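Putative type VI secretion protein (Escherichia coli, PDB 6SK0) forms the trimeric spike that tips the type VI secretion puncturing device, onto which a phospholipase effector is loaded and held inhibited. Local coordinates at the interface of chains A and B. Sequence-based numbering; all coordinates share one arbitrary frame. Chains: chain A/B, Putative type VI secretion protein.

How an elongated trimer is stitched together along its length is well illustrated by the VgrG spike. Contacts 1 and 3 lie about 25 Å apart between the centres of their C-alpha atoms, both within the DUF2345 stretch of sequence, whereas contact 2 lies about 55 Å from contact 3 and 74 Å from contact 1. No residue or strand is common to them. Contact 1 packs side chains between strands, contact 3 bonds backbones edge to edge, and contact 2 sets a loop and the 3-10 helix 568-570 against a strand and loops of the neighbour. Such varied joints, spread along the shaft, probably help the trimer stay intact during puncturing.

Contact 1: the interface of chains A and B. Residues chain A 727, 729, 736, 738; chain B 729, 736.
One methyl of A:Leu738, CD2, rests over a face of the B:Leu729 carbonyl, the flat group of this contact, at 3.4 Å from its O; CD1 of A:Leu727 lies toward the same face but is nearer the side chain, 3.9 Å from B:Leu729 CB. The setting is the trimeric beta-helix of a VgrG spike, where strands 726-731 and 734-739 of both chains turn aliphatic side chains toward one another. The two copies of Leu729 reach tip to tip, with CD1 of A:Leu729 and CD1 of B:Leu729 3.5 Å apart. In both copies chi1 (-39°) sets CG beside the backbone N, and an extended chi2 of 167° then sends CD1 forward. The A:Leu727 side chain instead runs across B:Leu729 at about a right angle. On the following strand the isoleucines meet unequally: the gamma-methyl CG2 of A:Ile736 touches the terminal methyl CD1 of B:Ile736 at 3.7 Å, the two side chains crossing at a slant. That same B:Ile736 methyl also packs against CD1 of A:Leu738, at 3.8 Å. With chi2 of 68°, A:Leu738 splits its branches between two residues of chain B, CD1 going to the isoleucine and CD2 to the leucine carbonyl.

Contact 2: the interface of chains A and B. Residues chain A 566-569; chain B 523, 547, 549.
B:Arg547 reaches across to the backbone of A:Gln567, its guanidinium NH2 donating a hydrogen bond of 2.9 Å to the carbonyl O. The bond is bent, 135° at the hydrogen, and the oxygen sits out of the guanidinium plane. The A:Gln567 side chain crosses the arginine at about a right angle, yet its amide lies nearly parallel to the guanidinium, 13° between planes, with CB at the guanidinium edge. Beside this pair, B:Asp549 fits against the loop at A:Met566 and the start of the 3-10 helix 568-570. The methionine sulfur SD lies over one face of the carboxylate, 3.3 Å from CG, while A:Pro568 CA is near the rim, 3.4 Å from OD1. Bends at chi2 and chi3 curl the end of the methionine round B:Asp549, bringing its methyl CE to 3.4 Å from the backbone O. Farther along, A:Gln569 NE2 packs on CA of B:Gly523. A salt bridge ties the two first-shell side chains of chain B together, B:Arg547 NH1 to B:Asp549 OD1 at 3.0 Å, entering from the carboxylate face opposite the methionine. This pairing probably steadies both against chain A. The site clasps the segment after strand 559-563, loop and 3-10 helix, onto the neighbouring subunit, probably helping to hold the spike together.

Contact 3: the interface of chains A and B. Residues chain A 688, 691-693; chain B 696-697, 701.
Strand 684-688 of chain A meets strand 693-697 of chain B in a parallel beta bridge between A:Ala688 and B:Ala697, while the start of A strand 693-697 meets the loop that leads into B strand 702-706. Two backbone hydrogen bonds illustrate how subunits of a beta-helical spike are sewn together. The amide N of A:Ala688 donates to the O of B:Gln696 at 2.9 Å and almost straight, 172° at the hydrogen; the N of A:Val693 donates to the O of B:Asp701, also at 2.9 Å. Side chains fill in around this backbone register. A:Val693 directs CG2, the branch anti to its carbonyl carbon, toward chain B, where it lies 3.7 Å from the methyl CB of B:Ala697 and 3.5 Å from the O of B:Gln696. The O of B:Asp701 points at the base of the A:Arg692 side chain, which passes across it with CG 3.4 Å away, and the extended chain then carries the guanidinium onward. NE of A:Arg692 and the carboxylate OD2 of B:Asp701 stay 5.6 Å apart, near enough only for a longer-range attraction, if any. By pairing a segment of one chain with a later segment of another, the site interlocks the subunits and probably helps keep the shaft of the spike in register.

Contact 1: the interface of chains A and B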
loop_
_atom_site.group_PDB
_atom_site.type_symbol
_atom_site.label_atom_id
_atom_site.label_comp_id
_atom_site.label_asym_id
_atom_site.label_seq_id
_atom_site.Cartn_x
_atom_site.Cartn_y
_atom_site.Cartn_z
ATOM N N LEU A 727 -11.258 -29.681 30.082
ATOM C CA LEU A 727 -9.893 -29.681 29.588
ATOM C C LEU A 727 -9.507 -31.118 29.279
ATOM O O LEU A 727 -9.512 -31.970 30.170
ATOM C CB LEU A 727 -8.945 -29.055 30.604
ATOM C CG LEU A 727 -7.598 -28.559 30.084
ATOM C CD1 LEU A 727 -7.038 -27.489 30.999
ATOM C CD2 LEU A 727 -6.620 -29.689 29.957
ATOM N N LEU A 729 -6.587 -33.586 27.428
ATOM C CA LEU A 729 -5.335 -33.914 26.770
ATOM C C LEU A 729 -5.444 -35.341 26.278
ATOM O O LEU A 729 -5.719 -36.244 27.067
ATOM C CB LEU A 729 -4.151 -33.771 27.715
ATOM C CG LEU A 729 -4.186 -32.600 28.677
ATOM C CD1 LEU A 729 -3.121 -32.840 29.701
ATOM C CD2 LEU A 729 -3.954 -31.299 27.950
ATOM N N ILE A 736 -6.286 -37.351 29.470
ATOM C CA ILE A 736 -6.511 -36.742 30.766
ATOM C C ILE A 736 -7.619 -35.725 30.585
ATOM O O ILE A 736 -7.507 -34.823 29.748
ATOM C CB ILE A 736 -5.244 -36.084 31.324
ATOM C CG1 ILE A 736 -4.155 -37.133 31.520
ATOM C CG2 ILE A 736 -5.556 -35.378 32.615
ATOM C CD1 ILE A 736 -2.870 -36.575 31.994
ATOM N N LEU A 738 -10.139 -33.006 32.579
ATOM C CA LEU A 738 -10.563 -32.206 33.715
ATOM C C LEU A 738 -11.933 -31.652 33.361
ATOM O O LEU A 738 -12.053 -30.827 32.452
ATOM C CB LEU A 738 -9.573 -31.084 34.001
ATOM C CG LEU A 738 -8.290 -31.382 34.762
ATOM C CD1 LEU A 738 -7.367 -32.238 33.944
ATOM C CD2 LEU A 738 -7.601 -30.085 35.155
ATOM N N LEU B 729 -2.815 -26.889 34.542
ATOM C CA LEU B 729 -4.029 -27.159 33.791
ATOM C C LEU B 729 -5.186 -27.094 34.765
ATOM O O LEU B 729 -5.183 -27.803 35.769
ATOM C CB LEU B 729 -3.980 -28.522 33.118
ATOM C CG LEU B 729 -2.649 -28.944 32.530
ATOM C CD1 LEU B 729 -2.746 -30.407 32.226
ATOM C CD2 LEU B 729 -2.335 -28.153 31.284
ATOM N N ILE B 736 -4.241 -29.671 37.484
ATOM C CA ILE B 736 -2.989 -30.402 37.499
ATOM C C ILE B 736 -1.880 -29.368 37.472
ATOM O O ILE B 736 -1.829 -28.531 36.565
ATOM C CB ILE B 736 -2.869 -31.369 36.317
ATOM C CG1 ILE B 736 -3.980 -32.411 36.381
ATOM C CG2 ILE B 736 -1.514 -32.021 36.319
ATOM C CD1 ILE B 736 -3.982 -33.351 35.239
#

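Contact 2: the interface of chains A and B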
loop_
_atom_site.group_PDB
_atom_site.type_symbol
_atom_site.label_atom_id
_atom_site.label_comp_id
_atom_site.label_asym_id
_atom_site.label_seq_id
_atom_site.Cartn_x
_atom_site.Cartn_y
_atom_site.Cartn_z
ATOM N N MET A 566 10.102 5.385 -22.264
ATOM C CA MET A 566 10.619 6.055 -23.444
ATOM C C MET A 566 9.821 5.674 -24.683
ATOM O O MET A 566 9.577 4.496 -24.947
ATOM C CB MET A 566 12.087 5.684 -23.626
ATOM C CG MET A 566 12.758 6.355 -24.789
ATOM S SD MET A 566 13.274 8.003 -24.345
ATOM C CE MET A 566 14.441 7.679 -23.035
ATOM N N GLN A 567 9.392 6.682 -25.431
ATOM C CA GLN A 567 8.813 6.501 -26.759
ATOM C C GLN A 567 9.518 7.469 -27.695
ATOM O O GLN A 567 9.011 8.557 -27.982
ATOM C CB GLN A 567 7.304 6.725 -26.760
ATOM C CG GLN A 567 6.651 6.253 -28.031
ATOM C CD GLN A 567 5.237 6.737 -28.181
ATOM O OE1 GLN A 567 5.001 7.847 -28.638
ATOM N NE2 GLN A 567 4.285 5.900 -27.810
ATOM N N PRO A 568 10.690 7.097 -28.191
ATOM C CA PRO A 568 11.537 8.058 -28.911
ATOM C C PRO A 568 10.878 8.642 -30.146
ATOM O O PRO A 568 10.237 7.927 -30.919
ATOM C CB PRO A 568 12.773 7.227 -29.273
ATOM C CG PRO A 568 12.327 5.823 -29.199
ATOM C CD PRO A 568 11.298 5.761 -28.131
ATOM N N GLN A 569 11.022 9.955 -30.314
ATOM C CA GLN A 569 10.506 10.709 -31.453
ATOM C C GLN A 569 8.990 10.671 -31.543
ATOM O O GLN A 569 8.431 10.917 -32.613
ATOM C CB GLN A 569 11.119 10.216 -32.768
ATOM C CG GLN A 569 12.617 10.364 -32.826
ATOM C CD GLN A 569 13.050 11.809 -32.747
ATOM O OE1 GLN A 569 12.778 12.597 -33.648
ATOM N NE2 GLN A 569 13.721 12.169 -31.665
ATOM N N GLY B 523 14.509 14.151 -27.630
ATOM C CA GLY B 523 13.565 13.554 -28.524
ATOM C C GLY B 523 12.650 14.679 -28.954
ATOM O O GLY B 523 13.022 15.844 -28.983
ATOM N N ARG B 547 4.951 14.886 -23.558
ATOM C CA ARG B 547 5.886 13.807 -23.809
ATOM C C ARG B 547 7.276 14.353 -24.075
ATOM O O ARG B 547 7.445 15.455 -24.598
ATOM C CB ARG B 547 5.427 12.946 -24.977
ATOM C CG ARG B 547 5.218 13.720 -26.243
ATOM C CD ARG B 547 5.828 13.008 -27.403
ATOM N NE ARG B 547 7.279 12.961 -27.325
ATOM C CZ ARG B 547 7.982 11.858 -27.109
ATOM N NH1 ARG B 547 9.301 11.911 -27.066
ATOM N NH2 ARG B 547 7.367 10.699 -26.939
ATOM N N ASP B 549 11.625 12.533 -24.312
ATOM C CA ASP B 549 12.583 11.490 -23.989
ATOM C C ASP B 549 13.348 11.791 -22.711
ATOM O O ASP B 549 13.961 10.887 -22.142
ATOM C CB ASP B 549 13.557 11.296 -25.150
ATOM C CG ASP B 549 12.905 10.647 -26.354
ATOM O OD1 ASP B 549 11.722 10.272 -26.272
ATOM O OD2 ASP B 549 13.579 10.503 -27.392
#

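Contact 3: the interface of chains A and B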
loop_
_atom_site.group_PDB
_atom_site.type_symbol
_atom_site.label_atom_id
_atom_site.label_comp_id
_atom_site.label_asym_id
_atom_site.label_seq_id
_atom_site.Cartn_x
_atom_site.Cartn_y
_atom_site.Cartn_z
ATOM N N ALA A 688 6.669 -10.709 18.861
ATOM C CA ALA A 688 6.797 -9.468 19.604
ATOM C C ALA A 688 8.134 -9.520 20.324
ATOM O O ALA A 688 8.312 -10.315 21.251
ATOM C CB ALA A 688 5.642 -9.275 20.577
ATOM N N GLY A 691 6.592 -6.629 24.612
ATOM C CA GLY A 691 5.160 -6.481 24.700
ATOM C C GLY A 691 4.427 -7.806 24.610
ATOM O O GLY A 691 4.914 -8.793 24.068
ATOM N N ARG A 692 3.216 -7.800 25.141
ATOM C CA ARG A 692 2.406 -9.001 25.232
ATOM C C ARG A 692 1.901 -9.436 23.859
ATOM O O ARG A 692 1.515 -8.610 23.031
ATOM C CB ARG A 692 1.237 -8.731 26.172
ATOM C CG ARG A 692 0.328 -9.889 26.452
ATOM C CD ARG A 692 -0.613 -9.531 27.591
ATOM N NE ARG A 692 -1.804 -10.370 27.614
ATOM C CZ ARG A 692 -2.980 -10.010 27.115
ATOM N NH1 ARG A 692 -3.127 -8.822 26.548
ATOM N NH2 ARG A 692 -4.010 -10.839 27.184
ATOM N N VAL A 693 1.921 -10.738 23.611
ATOM C CA VAL A 693 1.256 -11.325 22.457
ATOM C C VAL A 693 -0.106 -11.817 22.911
ATOM O O VAL A 693 -0.207 -12.637 23.830
ATOM C CB VAL A 693 2.076 -12.464 21.836
ATOM C CG1 VAL A 693 1.257 -13.188 20.787
ATOM C CG2 VAL A 693 3.346 -11.934 21.240
ATOM N N GLN B 696 5.982 -15.917 19.111
ATOM C CA GLN B 696 6.804 -15.634 20.277
ATOM C C GLN B 696 6.461 -14.291 20.885
ATOM O O GLN B 696 6.427 -13.275 20.184
ATOM C CB GLN B 696 8.284 -15.629 19.935
ATOM C CG GLN B 696 8.821 -16.907 19.421
ATOM C CD GLN B 696 10.322 -16.897 19.399
ATOM O OE1 GLN B 696 10.962 -16.523 20.375
ATOM N NE2 GLN B 696 10.897 -17.293 18.280
ATOM N N ALA B 697 6.231 -14.291 22.191
ATOM C CA ALA B 697 6.419 -13.105 23.019
ATOM C C ALA B 697 7.832 -13.219 23.571
ATOM O O ALA B 697 8.069 -13.815 24.621
ATOM C CB ALA B 697 5.369 -13.023 24.116
ATOM N N ASP B 701 4.584 -11.760 28.136
ATOM C CA ASP B 701 3.549 -12.775 28.210
ATOM C C ASP B 701 2.962 -13.067 26.838
ATOM O O ASP B 701 2.853 -12.191 25.979
ATOM C CB ASP B 701 2.414 -12.327 29.128
ATOM C CG ASP B 701 2.789 -12.342 30.584
ATOM O OD1 ASP B 701 3.720 -13.070 30.963
ATOM O OD2 ASP B 701 2.136 -11.624 31.365
#